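Local coordinates for protein N-terminal cyanobactin protease (Planktothrix agardhii NIES-596, PDB 4H6W) that probably acts as a subtilisin-like serine endopeptidase, the protease domain of a longer enzyme that matures the cyanobactin prenylagaramide, at residues K12-T17 against G74-P79. Sequence-based numbering, arbitrary orientation.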
loop_
_atom_site.group_PDB
_atom_site.type_symbol
_atom_site.label_atom_id
_atom_site.label_comp_id
_atom_site.label_asym_id
_atom_site.label_seq_id
_atom_site.Cartn_x
_atom_site.Cartn_y
_atom_site.Cartn_z
ATOM N N LYS A 12 -5.228 -15.623 10.508
ATOM C CA LYS A 12 -6.522 -16.204 10.146
ATOM C C LYS A 12 -6.795 -15.991 8.666
ATOM O O LYS A 12 -7.314 -16.886 7.995
ATOM C CB LYS A 12 -7.667 -15.627 10.988
ATOM C CG LYS A 12 -8.965 -16.427 10.886
ATOM C CD LYS A 12 -10.184 -15.527 11.096
ATOM C CE LYS A 12 -11.473 -16.087 10.485
ATOM N NZ LYS A 12 -12.609 -15.106 10.410
ATOM N N LEU A 13 -6.435 -14.807 8.163
ATOM C CA LEU A 13 -6.616 -14.496 6.750
ATOM C C LEU A 13 -5.737 -15.382 5.880
ATOM O O LEU A 13 -6.222 -15.990 4.917
ATOM C CB LEU A 13 -6.385 -13.005 6.464
ATOM C CG LEU A 13 -6.691 -12.488 5.045
ATOM C CD1 LEU A 13 -8.075 -12.895 4.507
ATOM C CD2 LEU A 13 -6.498 -10.975 4.987
ATOM N N TRP A 14 -4.457 -15.469 6.228
ATOM C CA TRP A 14 -3.535 -16.403 5.558
ATOM C C TRP A 14 -4.012 -17.857 5.521
ATOM O O TRP A 14 -3.753 -18.573 4.554
ATOM C CB TRP A 14 -2.138 -16.364 6.183
ATOM C CG TRP A 14 -1.305 -15.199 5.754
ATOM C CD1 TRP A 14 -1.453 -14.450 4.615
ATOM C CD2 TRP A 14 -0.164 -14.676 6.435
ATOM N NE1 TRP A 14 -0.477 -13.486 4.557
ATOM C CE2 TRP A 14 0.327 -13.599 5.661
ATOM C CE3 TRP A 14 0.492 -15.010 7.627
ATOM C CZ2 TRP A 14 1.445 -12.854 6.036
ATOM C CZ3 TRP A 14 1.604 -14.268 8.005
ATOM C CH2 TRP A 14 2.067 -13.195 7.210
ATOM N N SER A 15 -4.701 -18.296 6.566
ATOM C CA SER A 15 -5.193 -19.668 6.613
ATOM C C SER A 15 -6.235 -19.901 5.522
ATOM O O SER A 15 -6.453 -21.036 5.094
ATOM C CB SER A 15 -5.745 -20.015 8.003
ATOM O OG SER A 15 -7.048 -19.491 8.192
ATOM N N GLU A 16 -6.860 -18.816 5.065
ATOM C CA GLU A 16 -7.809 -18.874 3.945
ATOM C C GLU A 16 -7.133 -18.661 2.578
ATOM O O GLU A 16 -7.500 -19.301 1.598
ATOM C CB GLU A 16 -8.945 -17.866 4.144
ATOM C CG GLU A 16 -9.897 -18.170 5.303
ATOM C CD GLU A 16 -10.915 -19.280 5.012
ATOM O OE1 GLU A 16 -11.348 -19.447 3.846
ATOM O OE2 GLU A 16 -11.304 -19.986 5.971
ATOM N N THR A 17 -6.153 -17.761 2.513
ATOM C CA THR A 17 -5.475 -17.446 1.252
ATOM C C THR A 17 -4.187 -16.664 1.495
ATOM O O THR A 17 -4.135 -15.837 2.399
ATOM C CB THR A 17 -6.404 -16.691 0.244
ATOM O OG1 THR A 17 -5.661 -16.325 -0.926
ATOM C CG2 THR A 17 -7.026 -15.438 0.848
ATOM N N GLY A 74 7.389 -11.047 -0.448
ATOM C CA GLY A 74 8.333 -11.933 0.225
ATOM C C GLY A 74 7.727 -13.316 0.380
ATOM O O GLY A 74 6.643 -13.470 0.947
ATOM N N GLN A 75 8.398 -14.327 -0.164
ATOM C CA GLN A 75 7.873 -15.693 -0.106
ATOM C C GLN A 75 7.988 -16.237 1.307
ATOM O O GLN A 75 8.983 -15.999 1.998
ATOM C CB GLN A 75 8.599 -16.609 -1.097
ATOM C CG GLN A 75 8.359 -16.275 -2.562
ATOM C CD GLN A 75 6.896 -16.227 -2.935
ATOM O OE1 GLN A 75 6.373 -15.166 -3.258
ATOM N NE2 GLN A 75 6.223 -17.365 -2.889
ATOM N N HIS A 76 6.966 -16.943 1.756
ATOM C CA HIS A 76 7.043 -17.546 3.092
ATOM C C HIS A 76 8.166 -18.578 3.175
ATOM O O HIS A 76 8.433 -19.307 2.217
ATOM C CB HIS A 76 5.682 -18.078 3.528
ATOM C CG HIS A 76 4.681 -16.985 3.726
ATOM N ND1 HIS A 76 3.565 -17.120 4.522
ATOM C CD2 HIS A 76 4.658 -15.713 3.259
ATOM C CE1 HIS A 76 2.886 -15.988 4.512
ATOM N NE2 HIS A 76 3.529 -15.119 3.754
ATOM N N ASP A 77 8.851 -18.571 4.314
ATOM C CA ASP A 77 10.098 -19.322 4.532
ATOM C C ASP A 77 11.346 -18.601 4.041
ATOM O O ASP A 77 12.454 -18.976 4.417
ATOM C CB ASP A 77 10.034 -20.745 3.965
ATOM C CG ASP A 77 8.868 -21.536 4.527
ATOM O OD1 ASP A 77 8.702 -21.550 5.770
ATOM O OD2 ASP A 77 8.112 -22.127 3.725
ATOM N N SER A 78 11.176 -17.571 3.214
ATOM C CA SER A 78 12.291 -16.694 2.868
ATOM C C SER A 78 12.569 -15.749 4.046
ATOM O O SER A 78 11.851 -15.774 5.049
ATOM C CB SER A 78 11.964 -15.884 1.625
ATOM O OG SER A 78 11.287 -14.693 1.985
ATOM N N PRO A 79 13.597 -14.889 3.929
ATOM C CA PRO A 79 13.867 -14.024 5.078
ATOM C C PRO A 79 12.830 -12.898 5.304
ATOM O O PRO A 79 12.888 -12.209 6.323
ATOM C CB PRO A 79 15.260 -13.457 4.773
ATOM C CG PRO A 79 15.813 -14.302 3.663
ATOM C CD PRO A 79 14.621 -14.743 2.878
#
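One face of the W14 indole carries the imidazole of H76, whose CE1 stands 3.6 Å above the indole plane, over the centre of the six-membered ring, while T17 O lies at the indole's edge. H76 turns the CE1 part of its edge to W14; G74 O lies in the imidazole plane elsewhere round the edge, beside CD2. A 73° angle between the planes and 4.7 Å between the centroids of the imidazole and the six-membered indole ring define a T-shaped (edge-to-face) stack. In this subtilisin-like (peptidase S8) fold it bridges helix 10-16 near the N-terminus and the loop that follows helix 63-73, on the surface and away from the predicted charge-relay residues. Both side chains set CG anti to the carbonyl carbon (chi1 -79° in W14), which carries the rings across the 10.9 Å that separates the CA atoms of W14 and H76. The polar edges are used elsewhere: W14 NE1 bonds to I83 O and H76 NE2 to G82 O, so both rings are pinned to the backbone at G82 and I83, farther along the loop that holds H76, and L236 of helix 223-243 touches W14. With W14 replaced by an alanine, H76 CE1 would probably lose its aromatic platform and I83 O its indole donor. H76 itself sits in a type II beta turn from Q75 to S78, whose carbonyl Q75 O takes both S78 N, at 3.0 Å, and S78 OG. The hydroxyl contact, S78 OG to Q75 O, measures 2.6 Å and falls in the carbonyl plane, on a lone pair.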